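Side-chain contacts in xylose isomerase domain protein (Alicyclobacillus acidocaldarius subsp. acidocaldarius, PDB 3U0H), which is probably an isomerase of the xylose isomerase-like TIM-barrel family: residues 19-24 with 37-42; 32-37 with 201-206; 47-52 with 90-95; 71-76 with 114-119; 84-89 with 125-130. One frame throughout, in Å; residues are numbered along the deposited sequence.

Contact 1. Residues 19-24 with 37-42; sequences VLYLDL and FHWLEA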
# COMPACT_ATOMS: atom_id res chain seq x y z
N VAL A 19 -18.19 34.57 15.78
CA VAL A 19 -17.65 35.91 15.50
C VAL A 19 -16.91 36.48 16.71
O VAL A 19 -15.80 36.98 16.63
CB VAL A 19 -18.80 36.84 15.12
CG1 VAL A 19 -18.39 38.32 15.12
CG2 VAL A 19 -19.38 36.38 13.77
N LEU A 20 -17.54 36.36 17.87
CA LEU A 20 -17.00 37.00 19.06
C LEU A 20 -15.80 36.20 19.59
O LEU A 20 -14.91 36.77 20.21
CB LEU A 20 -18.08 37.14 20.15
CG LEU A 20 -19.24 38.17 19.94
CD1 LEU A 20 -20.27 38.16 21.12
CD2 LEU A 20 -18.68 39.57 19.68
N TYR A 21 -15.80 34.88 19.34
CA TYR A 21 -14.72 34.05 19.84
C TYR A 21 -13.50 34.49 19.04
O TYR A 21 -12.45 34.79 19.60
CB TYR A 21 -15.05 32.55 19.74
CG TYR A 21 -13.89 31.59 20.04
CD1 TYR A 21 -13.25 31.60 21.27
CD2 TYR A 21 -13.42 30.69 19.08
CE1 TYR A 21 -12.18 30.74 21.54
CE2 TYR A 21 -12.38 29.83 19.33
CZ TYR A 21 -11.76 29.87 20.56
OH TYR A 21 -10.71 29.02 20.81
N LEU A 22 -13.67 34.61 17.72
CA LEU A 22 -12.52 35.00 16.90
C LEU A 22 -12.04 36.41 17.28
O LEU A 22 -10.85 36.67 17.23
CB LEU A 22 -12.85 34.91 15.41
CG LEU A 22 -13.22 33.50 14.92
CD1 LEU A 22 -13.73 33.48 13.48
CD2 LEU A 22 -12.06 32.55 15.09
N ASP A 23 -12.98 37.28 17.65
CA ASP A 23 -12.67 38.65 18.08
C ASP A 23 -11.84 38.64 19.36
O ASP A 23 -10.88 39.37 19.50
CB ASP A 23 -13.95 39.48 18.34
CG ASP A 23 -14.63 39.99 17.06
OD1 ASP A 23 -14.04 39.96 15.96
OD2 ASP A 23 -15.77 40.50 17.14
N LEU A 24 -12.28 37.83 20.32
CA LEU A 24 -11.52 37.63 21.53
C LEU A 24 -10.06 37.13 21.23
O LEU A 24 -9.12 37.60 21.86
CB LEU A 24 -12.32 36.68 22.42
CG LEU A 24 -12.17 36.65 23.94
CD1 LEU A 24 -13.43 35.99 24.48
CD2 LEU A 24 -10.92 35.87 24.34
N PHE A 37 -14.94 22.00 14.45
CA PHE A 37 -15.37 22.07 13.05
C PHE A 37 -16.88 22.44 12.87
O PHE A 37 -17.25 23.16 11.91
CB PHE A 37 -15.07 20.73 12.30
CG PHE A 37 -15.55 20.74 10.85
CD1 PHE A 37 -14.88 21.49 9.90
CD2 PHE A 37 -16.72 20.10 10.48
CE1 PHE A 37 -15.31 21.56 8.62
CE2 PHE A 37 -17.17 20.16 9.16
CZ PHE A 37 -16.46 20.88 8.23
N HIS A 38 -17.74 21.92 13.76
CA HIS A 38 -19.17 22.30 13.77
C HIS A 38 -19.33 23.78 13.82
O HIS A 38 -20.28 24.31 13.20
CB HIS A 38 -19.94 21.67 14.95
CG HIS A 38 -20.45 20.28 14.69
ND1 HIS A 38 -20.50 19.72 13.42
CD2 HIS A 38 -20.98 19.31 15.56
CE1 HIS A 38 -21.04 18.47 13.51
NE2 HIS A 38 -21.34 18.23 14.82
N TRP A 39 -18.42 24.50 14.47
CA TRP A 39 -18.59 25.94 14.48
C TRP A 39 -18.36 26.48 13.11
O TRP A 39 -19.14 27.28 12.59
CB TRP A 39 -17.62 26.60 15.38
CG TRP A 39 -17.70 26.32 16.85
CD1 TRP A 39 -17.96 25.08 17.53
CD2 TRP A 39 -17.44 27.31 17.90
NE1 TRP A 39 -17.87 25.25 18.89
CE2 TRP A 39 -17.56 26.59 19.19
CE3 TRP A 39 -17.14 28.65 17.91
CZ2 TRP A 39 -17.36 27.24 20.39
CZ3 TRP A 39 -16.96 29.31 19.13
CH2 TRP A 39 -17.06 28.62 20.33
N LEU A 40 -17.28 26.02 12.50
CA LEU A 40 -16.92 26.50 11.17
C LEU A 40 -17.96 26.06 10.11
O LEU A 40 -18.28 26.82 9.20
CB LEU A 40 -15.53 25.98 10.80
CG LEU A 40 -14.35 26.31 11.72
CD1 LEU A 40 -13.12 25.54 11.28
CD2 LEU A 40 -14.11 27.82 11.76
N GLU A 41 -18.45 24.83 10.23
CA GLU A 41 -19.50 24.28 9.36
C GLU A 41 -20.82 25.05 9.41
O GLU A 41 -21.45 25.24 8.37
CB GLU A 41 -19.80 22.86 9.78
CG GLU A 41 -20.60 22.08 8.77
CD GLU A 41 -20.76 20.63 9.18
OE1 GLU A 41 -21.30 20.34 10.29
OE2 GLU A 41 -20.35 19.77 8.38
N ALA A 42 -21.23 25.46 10.62
CA ALA A 42 -22.44 26.29 10.84
C ALA A 42 -22.33 27.58 10.07
O ALA A 42 -23.24 27.96 9.35
CB ALA A 42 -22.63 26.59 12.33
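Tyr-21 holds CG anti to the backbone N (chi1 171°), whereas Trp-39 has CG anti to the carbonyl carbon (chi1 -65°), and these two choices carry the side chains across the gap between helix 18-27 and helix 37-47 until they meet at about a right angle. The touch is narrow. A single corner of the indole, CZ3 of its six-membered ring, does the work: it lies 3.8 Å from Tyr-21 CD2, and Tyr-21 CB stands at the same distance of 3.8 Å from Trp-39 CZ3. The ring planes are inclined at 61° with centroids 5.4 Å apart, an oblique aromatic pair.

In this TIM barrel the two helices flank strand 32-33, one leading into it and the other leaving it, and the large rings span a distance that short aliphatic side chains would not cover. Tyrosine suits its place for a second reason, since its phenol end reaches toward the barrel and Tyr-21 OH is hydrogen-bonded to the main-chain O of Asp-34, while Val-35, Pro-10 and Val-13 pack against the side chain. The wide indole of Trp-39 lets one corner reach Tyr-21 across the gap while the rest lies near the surface. Leu-22 and Leu-40 do not reach one another but both lean on Phe-56 of helix 49-57.

Contact 2. Residues 32-37 with 201-206; sequences YVDVPF and VVYVHI. With EDO (1,2-ethanediol), chain F.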
# COMPACT_ATOMS: atom_id res chain seq x y z
N TYR A 32 -2.80 31.70 16.60
CA TYR A 32 -3.40 30.36 16.49
C TYR A 32 -4.72 30.24 17.30
O TYR A 32 -4.75 30.55 18.51
CB TYR A 32 -2.44 29.29 16.98
CG TYR A 32 -1.44 28.82 15.95
CD1 TYR A 32 -1.83 28.10 14.81
CD2 TYR A 32 -0.09 29.07 16.13
CE1 TYR A 32 -0.88 27.66 13.90
CE2 TYR A 32 0.88 28.63 15.22
CZ TYR A 32 0.50 27.93 14.11
OH TYR A 32 1.50 27.54 13.24
N VAL A 33 -5.79 29.79 16.63
CA VAL A 33 -7.04 29.43 17.31
C VAL A 33 -7.48 28.00 17.00
O VAL A 33 -7.43 27.54 15.86
CB VAL A 33 -8.18 30.40 17.01
CG1 VAL A 33 -7.90 31.71 17.70
CG2 VAL A 33 -8.39 30.56 15.52
N ASP A 34 -7.84 27.31 18.08
CA ASP A 34 -8.53 26.05 18.03
C ASP A 34 -10.05 26.38 18.00
O ASP A 34 -10.59 27.12 18.85
CB ASP A 34 -8.16 25.21 19.26
CG ASP A 34 -8.64 23.76 19.16
OD1 ASP A 34 -9.76 23.55 18.68
OD2 ASP A 34 -7.92 22.84 19.53
N VAL A 35 -10.69 25.91 16.95
CA VAL A 35 -12.12 26.07 16.75
C VAL A 35 -12.64 24.70 16.35
O VAL A 35 -12.16 24.14 15.40
CB VAL A 35 -12.43 27.07 15.65
CG1 VAL A 35 -13.95 27.19 15.45
CG2 VAL A 35 -11.81 28.44 15.98
N PRO A 36 -13.64 24.16 17.08
CA PRO A 36 -14.28 22.93 16.62
C PRO A 36 -14.95 23.08 15.22
O PRO A 36 -15.49 24.15 14.85
CB PRO A 36 -15.30 22.62 17.74
CG PRO A 36 -14.97 23.47 18.92
CD PRO A 36 -14.06 24.57 18.44
N PHE A 37 -14.94 22.00 14.45
CA PHE A 37 -15.37 22.07 13.05
C PHE A 37 -16.88 22.44 12.87
O PHE A 37 -17.25 23.16 11.91
CB PHE A 37 -15.07 20.73 12.30
CG PHE A 37 -15.55 20.74 10.85
CD1 PHE A 37 -14.88 21.49 9.90
CD2 PHE A 37 -16.72 20.10 10.48
CE1 PHE A 37 -15.31 21.56 8.62
CE2 PHE A 37 -17.17 20.16 9.16
CZ PHE A 37 -16.46 20.88 8.23
N VAL A 201 4.65 14.16 17.02
CA VAL A 201 3.96 15.17 17.82
C VAL A 201 3.12 16.05 16.87
O VAL A 201 3.64 16.99 16.19
CB VAL A 201 4.92 16.01 18.65
CG1 VAL A 201 4.12 16.86 19.64
CG2 VAL A 201 5.94 15.15 19.38
N VAL A 202 1.82 15.72 16.79
CA VAL A 202 0.91 16.31 15.82
C VAL A 202 0.32 17.59 16.40
O VAL A 202 0.18 18.56 15.69
CB VAL A 202 -0.21 15.30 15.45
CG1 VAL A 202 -1.22 15.91 14.46
CG2 VAL A 202 0.40 14.00 14.85
N TYR A 203 -0.08 17.57 17.69
CA TYR A 203 -0.73 18.69 18.30
C TYR A 203 -0.60 18.53 19.81
O TYR A 203 -0.37 17.45 20.30
CB TYR A 203 -2.20 18.77 17.79
CG TYR A 203 -3.06 19.97 18.22
CD1 TYR A 203 -2.59 21.27 18.09
CD2 TYR A 203 -4.37 19.79 18.70
CE1 TYR A 203 -3.36 22.35 18.49
CE2 TYR A 203 -5.18 20.88 19.06
CZ TYR A 203 -4.67 22.15 18.96
OH TYR A 203 -5.42 23.24 19.32
N VAL A 204 -0.67 19.63 20.52
CA VAL A 204 -0.30 19.65 21.91
C VAL A 204 -1.34 20.39 22.72
O VAL A 204 -1.84 21.45 22.30
CB VAL A 204 1.08 20.31 22.06
CG1 VAL A 204 1.43 20.47 23.53
CG2 VAL A 204 2.11 19.47 21.30
N HIS A 205 -1.72 19.80 23.86
CA HIS A 205 -2.54 20.49 24.83
C HIS A 205 -1.75 20.72 26.09
O HIS A 205 -1.00 19.83 26.53
CB HIS A 205 -3.76 19.67 25.24
CG HIS A 205 -4.83 19.51 24.18
ND1 HIS A 205 -5.78 18.56 24.28
CD2 HIS A 205 -5.08 20.18 23.01
CE1 HIS A 205 -6.62 18.64 23.23
NE2 HIS A 205 -6.17 19.62 22.44
N ILE A 206 -1.99 21.88 26.71
CA ILE A 206 -1.48 22.24 28.02
C ILE A 206 -2.61 22.63 29.05
O ILE A 206 -3.68 23.06 28.67
CB ILE A 206 -0.39 23.33 27.82
CG1 ILE A 206 0.55 23.38 29.02
CG2 ILE A 206 -1.01 24.66 27.44
CD1 ILE A 206 1.89 24.04 28.76
C1 EDO F . -11.53 20.66 18.92
O1 EDO F . -11.67 21.90 19.68
C2 EDO F . -10.57 20.78 17.72
O2 EDO F . -9.17 20.95 18.08
O HOH W 1 -8.11 20.02 20.68
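Asp-34 and Tyr-203 meet through a short hydrogen bond, Tyr-203 OH donating to Asp-34 OD2 over 2.5 Å. Each side chain has CG anti to its own backbone N (chi1 near 180° in both), an extended pose that sends both polar ends into the middle of the barrel. The phenol reaches OD2 on the anti side, 28° out of the carboxylate plane, while OD2 itself lies at the edge of the tyrosine ring, in its plane. Carboxylate and ring planes are turned 45° from each other.

A long, rigid tyrosine suits this span, because the CA atoms of Asp-34 and Tyr-203 are 10.7 Å apart. Water 1 donates to Asp-34 OD2 at 3.1 Å and lies 2.6 Å from His-205 NE2, whose ring is also held through ND1 by Asp-179. On OD1, O1 of an ethanediol, probably from the crystallisation liquor, donates a 2.7 Å bond to Asp-34. With Asp-34 just past strand 32-33, His-205 near the end of strand 201-206 and Tyr-203 reaching across from within that strand, the arrangement is consistent with the pocket at the C-terminal end of the strands, where TIM barrels carry their active sites.

Contact 3. Residues 47-52 with 90-95; sequences HGDAAV and ARLCAR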
# COMPACT_ATOMS: atom_id res chain seq x y z
N HIS A 47 -23.07 31.19 5.21
CA HIS A 47 -22.43 32.24 4.43
C HIS A 47 -21.41 31.78 3.38
O HIS A 47 -20.76 32.63 2.80
CB HIS A 47 -21.77 33.26 5.39
CG HIS A 47 -22.73 33.92 6.38
ND1 HIS A 47 -22.52 33.92 7.71
CD2 HIS A 47 -23.93 34.62 6.18
CE1 HIS A 47 -23.51 34.59 8.34
NE2 HIS A 47 -24.38 35.02 7.40
N GLY A 48 -21.27 30.47 3.12
CA GLY A 48 -20.28 29.96 2.16
C GLY A 48 -18.85 29.97 2.71
O GLY A 48 -18.54 30.79 3.58
N ASP A 49 -17.98 29.07 2.19
CA ASP A 49 -16.58 28.84 2.68
C ASP A 49 -15.69 30.10 2.65
O ASP A 49 -14.81 30.28 3.49
CB ASP A 49 -15.88 27.74 1.84
CG ASP A 49 -16.50 26.35 2.03
OD1 ASP A 49 -17.50 26.24 2.76
OD2 ASP A 49 -15.95 25.33 1.47
N ALA A 50 -15.88 30.95 1.65
CA ALA A 50 -15.02 32.12 1.44
C ALA A 50 -15.16 33.18 2.58
O ALA A 50 -14.19 33.75 3.08
CB ALA A 50 -15.33 32.74 0.08
N ALA A 51 -16.40 33.42 2.96
CA ALA A 51 -16.73 34.23 4.14
C ALA A 51 -16.03 33.71 5.41
O ALA A 51 -15.56 34.50 6.20
CB ALA A 51 -18.24 34.27 4.33
N VAL A 52 -15.94 32.39 5.58
CA VAL A 52 -15.27 31.81 6.76
C VAL A 52 -13.77 32.09 6.70
O VAL A 52 -13.14 32.40 7.71
CB VAL A 52 -15.53 30.30 6.91
CG1 VAL A 52 -14.69 29.74 8.06
CG2 VAL A 52 -17.02 30.02 7.14
N ALA A 90 -11.63 18.44 5.39
CA ALA A 90 -10.21 18.68 5.66
C ALA A 90 -9.60 19.77 4.76
O ALA A 90 -8.73 20.52 5.22
CB ALA A 90 -9.40 17.42 5.60
N ARG A 91 -10.02 19.89 3.49
CA ARG A 91 -9.38 20.89 2.62
C ARG A 91 -9.77 22.30 3.11
O ARG A 91 -8.97 23.21 3.09
CB ARG A 91 -9.82 20.75 1.18
CG ARG A 91 -9.37 19.51 0.41
CD ARG A 91 -10.04 19.40 -0.98
NE ARG A 91 -9.51 18.24 -1.67
CZ ARG A 91 -10.13 17.07 -1.83
NH1 ARG A 91 -11.39 16.87 -1.45
NH2 ARG A 91 -9.50 16.09 -2.43
N LEU A 92 -11.01 22.49 3.53
CA LEU A 92 -11.48 23.77 4.00
C LEU A 92 -10.59 24.11 5.21
O LEU A 92 -10.06 25.18 5.30
CB LEU A 92 -12.96 23.75 4.34
CG LEU A 92 -13.45 24.99 5.15
CD1 LEU A 92 -13.23 26.32 4.39
CD2 LEU A 92 -14.92 24.85 5.61
N CYS A 93 -10.34 23.15 6.09
CA CYS A 93 -9.56 23.50 7.28
C CYS A 93 -8.12 23.76 6.94
O CYS A 93 -7.50 24.64 7.56
CB CYS A 93 -9.68 22.44 8.37
SG CYS A 93 -11.34 22.38 9.10
N ALA A 94 -7.57 23.01 5.97
CA ALA A 94 -6.18 23.29 5.48
C ALA A 94 -6.01 24.76 5.04
O ALA A 94 -5.00 25.40 5.34
CB ALA A 94 -5.76 22.34 4.32
N ARG A 95 -7.03 25.28 4.34
CA ARG A 95 -7.04 26.64 3.78
C ARG A 95 -7.00 27.71 4.88
O ARG A 95 -6.57 28.82 4.64
CB ARG A 95 -8.34 26.89 2.97
CG ARG A 95 -8.31 26.51 1.49
CD ARG A 95 -9.73 26.52 0.88
NE ARG A 95 -10.36 27.83 1.02
CZ ARG A 95 -11.57 28.14 0.57
NH1 ARG A 95 -12.03 29.37 0.72
NH2 ARG A 95 -12.33 27.22 -0.04
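Asp-49 and Leu-92 mark the closest backbone approach, their CA atoms 7.3 Å apart, where the start of helix 49-57 meets helix 86-95 in the outer layer of the TIM barrel. Gly-48, its positive phi (76°) easy for glycine, bends the chain between helix 37-47 and helix 49-57.

Asp-49 turns its side chain toward the neighbour, its CB 3.9 Å from Leu-92 CD1; an acid in the first helical turn is probably favoured by the helix end. The leucine's two methyls cover one face of the flat carboxylate: CD1 meets CB and CG, and Leu-92 CD2 lies 4.1 Å from Asp-49 OD1. An alanine here would probably leave Leu-92 less covered and take a negative charge from near Arg-95. That charge pair is loose, Asp-49 OD2 being 4.4 Å from Arg-95 NH2, beyond a salt bridge, and well out of the guanidinium plane; the salt bridge of Arg-95 goes to Glu-53. Bent at chi3 (58°), the arginine lays its guanidinium edge beside Ala-50, NH1 4.1 Å from Ala-50 CA.

Contact 4. Residues 71-76 with 114-119; sequences NLYDSE and VRYISQ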
# COMPACT_ATOMS: atom_id res chain seq x y z
N ASN A 71 -17.64 10.02 13.64
CA ASN A 71 -17.72 9.24 14.84
C ASN A 71 -17.17 7.88 14.43
O ASN A 71 -17.74 7.19 13.57
CB ASN A 71 -19.20 9.19 15.26
CG ASN A 71 -19.45 8.40 16.54
OD1 ASN A 71 -18.70 7.48 16.90
ND2 ASN A 71 -20.56 8.74 17.23
N LEU A 72 -16.07 7.51 15.08
CA LEU A 72 -15.32 6.27 14.77
C LEU A 72 -16.06 5.01 15.22
O LEU A 72 -15.58 3.89 14.93
CB LEU A 72 -13.93 6.30 15.43
CG LEU A 72 -12.86 7.21 14.75
CD1 LEU A 72 -11.71 7.45 15.72
CD2 LEU A 72 -12.39 6.61 13.41
N TYR A 73 -17.20 5.18 15.90
CA TYR A 73 -17.99 4.11 16.50
C TYR A 73 -19.37 4.04 15.87
O TYR A 73 -20.18 3.27 16.32
CB TYR A 73 -18.05 4.21 18.07
CG TYR A 73 -16.69 4.57 18.67
CD1 TYR A 73 -15.73 3.61 18.83
CD2 TYR A 73 -16.33 5.90 18.92
CE1 TYR A 73 -14.47 3.92 19.32
CE2 TYR A 73 -15.06 6.23 19.40
CZ TYR A 73 -14.14 5.24 19.59
OH TYR A 73 -12.84 5.49 19.97
N ASP A 74 -19.63 4.74 14.77
CA ASP A 74 -20.94 4.63 14.12
C ASP A 74 -21.08 3.26 13.47
O ASP A 74 -20.13 2.47 13.40
CB ASP A 74 -21.13 5.69 13.05
CG ASP A 74 -21.88 6.91 13.55
OD1 ASP A 74 -22.77 6.75 14.40
OD2 ASP A 74 -21.60 8.05 13.12
N SER A 75 -22.31 2.99 13.04
CA SER A 75 -22.58 1.90 12.12
C SER A 75 -21.70 2.09 10.85
O SER A 75 -21.27 3.22 10.54
CB SER A 75 -24.09 1.89 11.77
OG SER A 75 -24.43 3.07 11.01
N GLU A 76 -21.44 0.99 10.13
CA GLU A 76 -20.57 1.02 8.96
C GLU A 76 -21.10 2.01 7.88
O GLU A 76 -20.32 2.83 7.42
CB GLU A 76 -20.32 -0.40 8.33
CG GLU A 76 -19.08 -0.53 7.41
CD GLU A 76 -17.71 -0.10 8.03
OE1 GLU A 76 -17.47 -0.28 9.25
OE2 GLU A 76 -16.85 0.41 7.30
N VAL A 114 -11.08 -8.00 20.55
CA VAL A 114 -10.67 -8.28 19.21
C VAL A 114 -11.52 -7.49 18.22
O VAL A 114 -10.97 -6.95 17.25
CB VAL A 114 -10.67 -9.77 18.85
CG1 VAL A 114 -12.03 -10.42 19.04
CG2 VAL A 114 -10.13 -9.91 17.41
N ARG A 115 -12.82 -7.35 18.52
CA ARG A 115 -13.76 -6.57 17.70
C ARG A 115 -13.48 -5.07 17.79
O ARG A 115 -13.44 -4.37 16.79
CB ARG A 115 -15.21 -6.78 18.17
CG ARG A 115 -15.62 -8.25 18.38
CD ARG A 115 -16.43 -8.80 17.22
NE ARG A 115 -16.65 -10.24 17.35
CZ ARG A 115 -17.78 -10.87 17.02
NH1 ARG A 115 -18.82 -10.20 16.58
NH2 ARG A 115 -17.87 -12.19 17.15
N TYR A 116 -13.32 -4.58 18.99
CA TYR A 116 -13.33 -3.17 19.22
C TYR A 116 -12.07 -2.59 18.64
O TYR A 116 -12.10 -1.64 17.88
CB TYR A 116 -13.38 -2.92 20.71
CG TYR A 116 -13.28 -1.50 21.11
CD1 TYR A 116 -12.08 -0.92 21.37
CD2 TYR A 116 -14.41 -0.72 21.25
CE1 TYR A 116 -11.99 0.40 21.78
CE2 TYR A 116 -14.33 0.61 21.66
CZ TYR A 116 -13.11 1.15 21.93
OH TYR A 116 -13.01 2.49 22.31
N ILE A 117 -10.96 -3.23 18.99
CA ILE A 117 -9.62 -2.79 18.63
C ILE A 117 -9.38 -2.97 17.14
O ILE A 117 -8.82 -2.09 16.52
CB ILE A 117 -8.49 -3.53 19.41
CG1 ILE A 117 -8.65 -3.28 20.91
CG2 ILE A 117 -7.12 -3.08 19.00
CD1 ILE A 117 -7.60 -3.91 21.85
N SER A 118 -9.81 -4.09 16.57
CA SER A 118 -9.57 -4.32 15.15
C SER A 118 -10.35 -3.33 14.25
O SER A 118 -9.77 -2.78 13.28
CB SER A 118 -9.99 -5.72 14.76
OG SER A 118 -9.32 -6.70 15.50
N GLN A 119 -11.65 -3.11 14.57
CA GLN A 119 -12.44 -2.23 13.77
C GLN A 119 -11.86 -0.81 13.90
O GLN A 119 -11.73 -0.06 12.89
CB GLN A 119 -13.91 -2.24 14.18
CG GLN A 119 -14.74 -1.37 13.30
CD GLN A 119 -16.22 -1.33 13.67
OE1 GLN A 119 -16.69 -0.43 14.42
NE2 GLN A 119 -16.95 -2.23 13.10
O HOH W 2 -14.65 1.38 15.44
O HOH W 3 -11.18 4.23 21.77
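The ring of Tyr-73 has Leu-72 CB over one face, offset toward the rim, and the ring of Tyr-116 approaches it obliquely. Here, in the TIM barrel, the loop between strand 62-67 and helix 76-84 meets helix 113-131. Tyr-116 OH lies 3.6 Å from Tyr-73 CE1, and water 3 joins the two phenols, 2.8 Å from Tyr-73 OH and 2.6 Å from Tyr-116 OH. Tyrosine serves well in both positions, giving carbon for packing and a hydroxyl for the water. A leucine in place of Tyr-116 would probably leave water 3 without one of its hydroxyl partners and open a gap beside the ring of Tyr-73.

The loop is shaped by a type I turn from Asn-71 to Asp-74 and an Asx turn, in which Asn-71 OD1 accepts from Tyr-73 N at 2.9 Å. Glu-76 turns to Arg-122 and Arg-123 for salt bridges. Gln-119, extended through chi1 and chi2, reaches the loop through water 2, which donates to its OE1 at 2.9 Å and to Leu-72 O at 2.7 Å.

Contact 5. Residues 84-89 with 125-130; sequences SLLPDR and RQVAVE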
# COMPACT_ATOMS: atom_id res chain seq x y z
N SER A 84 -16.42 9.74 3.44
CA SER A 84 -16.43 10.32 2.11
C SER A 84 -16.48 11.79 2.09
O SER A 84 -16.07 12.43 1.13
CB SER A 84 -17.63 9.83 1.34
OG SER A 84 -17.22 8.61 0.76
N LEU A 85 -17.04 12.33 3.14
CA LEU A 85 -17.17 13.74 3.28
C LEU A 85 -15.92 14.33 3.93
O LEU A 85 -15.80 15.56 3.96
CB LEU A 85 -18.42 14.03 4.11
CG LEU A 85 -19.81 13.68 3.56
CD1 LEU A 85 -20.94 13.92 4.60
CD2 LEU A 85 -20.10 14.45 2.24
N LEU A 86 -14.98 13.51 4.43
CA LEU A 86 -13.86 14.07 5.21
C LEU A 86 -12.87 14.92 4.40
O LEU A 86 -12.44 15.98 4.85
CB LEU A 86 -13.14 12.96 5.97
CG LEU A 86 -11.75 13.24 6.53
CD1 LEU A 86 -11.87 14.36 7.57
CD2 LEU A 86 -11.11 12.00 7.11
N PRO A 87 -12.54 14.49 3.19
CA PRO A 87 -11.59 15.29 2.38
C PRO A 87 -11.93 16.77 2.15
O PRO A 87 -11.07 17.67 2.39
CB PRO A 87 -11.56 14.52 1.09
CG PRO A 87 -11.72 13.09 1.53
CD PRO A 87 -12.79 13.17 2.59
N ASP A 88 -13.15 17.06 1.71
CA ASP A 88 -13.57 18.47 1.55
C ASP A 88 -13.59 19.25 2.85
O ASP A 88 -13.18 20.40 2.88
CB ASP A 88 -14.92 18.59 0.80
CG ASP A 88 -14.80 18.21 -0.72
OD1 ASP A 88 -13.65 18.14 -1.26
OD2 ASP A 88 -15.86 17.99 -1.37
N ARG A 89 -14.02 18.62 3.94
CA ARG A 89 -13.93 19.24 5.27
C ARG A 89 -12.46 19.43 5.65
O ARG A 89 -12.07 20.50 6.14
CB ARG A 89 -14.65 18.43 6.35
CG ARG A 89 -16.12 18.27 6.08
CD ARG A 89 -16.84 17.36 7.09
NE ARG A 89 -18.24 17.32 6.75
CZ ARG A 89 -19.11 16.36 7.06
NH1 ARG A 89 -20.35 16.49 6.68
NH2 ARG A 89 -18.75 15.28 7.75
N ARG A 125 -7.10 3.93 10.06
CA ARG A 125 -6.26 3.72 8.88
C ARG A 125 -6.94 4.36 7.67
O ARG A 125 -6.31 5.10 6.88
CB ARG A 125 -6.04 2.22 8.66
CG ARG A 125 -5.27 1.86 7.41
CD ARG A 125 -5.39 0.34 7.10
NE ARG A 125 -5.10 -0.42 8.30
CZ ARG A 125 -5.59 -1.61 8.68
NH1 ARG A 125 -6.43 -2.29 7.94
NH2 ARG A 125 -5.19 -2.09 9.88
N GLN A 126 -8.22 4.03 7.48
CA GLN A 126 -9.01 4.63 6.39
C GLN A 126 -9.03 6.16 6.51
O GLN A 126 -8.88 6.86 5.53
CB GLN A 126 -10.41 4.04 6.36
CG GLN A 126 -10.49 2.60 5.84
CD GLN A 126 -11.92 2.04 5.88
OE1 GLN A 126 -12.63 2.16 6.87
NE2 GLN A 126 -12.34 1.44 4.80
N VAL A 127 -9.18 6.69 7.71
CA VAL A 127 -9.17 8.12 7.88
C VAL A 127 -7.80 8.68 7.49
O VAL A 127 -7.74 9.65 6.72
CB VAL A 127 -9.55 8.50 9.30
CG1 VAL A 127 -9.23 9.97 9.63
CG2 VAL A 127 -11.04 8.23 9.50
N ALA A 128 -6.73 8.05 7.97
CA ALA A 128 -5.39 8.53 7.71
C ALA A 128 -5.08 8.49 6.23
O ALA A 128 -4.49 9.40 5.71
CB ALA A 128 -4.39 7.64 8.43
N VAL A 129 -5.50 7.44 5.56
CA VAL A 129 -5.34 7.33 4.13
C VAL A 129 -6.06 8.43 3.35
O VAL A 129 -5.47 8.97 2.40
CB VAL A 129 -5.76 5.94 3.61
CG1 VAL A 129 -5.86 5.91 2.07
CG2 VAL A 129 -4.79 4.88 4.13
N GLU A 130 -7.26 8.83 3.74
CA GLU A 130 -7.96 9.90 3.00
C GLU A 130 -7.16 11.18 3.15
O GLU A 130 -7.31 12.11 2.34
CB GLU A 130 -9.40 10.16 3.50
CG GLU A 130 -10.39 9.06 3.16
CD GLU A 130 -10.42 8.83 1.67
OE1 GLU A 130 -10.53 9.82 0.94
OE2 GLU A 130 -10.27 7.68 1.22
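Val-127 is the first residue of 125-130 to touch 84-89, joining helix 113-131 to helix 86-95 in the outer layer of the TIM barrel. Its CG1, anti to the backbone N (chi1 167°), lies 3.7 Å from Leu-86 CD2, and the two side chains cross at about a right angle. Valine suits the place because the branch at CB fixes a methyl close to the backbone, where it fills the short distance to Leu-86. Leu-86 CD2 also lies 4.1 Å from Val-127 O, and Leu-83 of helix 76-84 packs on the valine as well.

One turn later comes Glu-130, at the closest backbone approach, its CA 6.5 Å from that of Pro-87. Its CB adds to the cover of Leu-86, 4.4 Å from CD2. Pro-87 is well placed in the opening turn of its helix, where a residue lacking an N-H costs little, and its ring offers a compact apolar surface. The glutamate chain bends at chi2 (-57°) so that Glu-130 OE1 reaches the ring, 3.5 Å from Pro-87 CG.

All five contacts belong to one TIM barrel of eight parallel strands. Contact 2 lies near its middle, about 5 Å from the centre of the chain, and ties Asp-34, just after strand 32-33, to strand 201-206; the others lie 17 to 21 Å out. Contacts 1 and 2 share Phe-37, which packs on Cys-93 of contact 3 and Arg-89 of contact 5. Contacts 3 and 5 both use helix 86-95, with centres about 16 Å apart, and contacts 4 and 5 both use helix 113-131. Along the chain contact 1 closes before contacts 3, 4 and 5, whose segments alternate and lie between those of contact 2. Contacts 1, 3, 4 and 5 are spread over the outer layer, while contact 2 spans the interior.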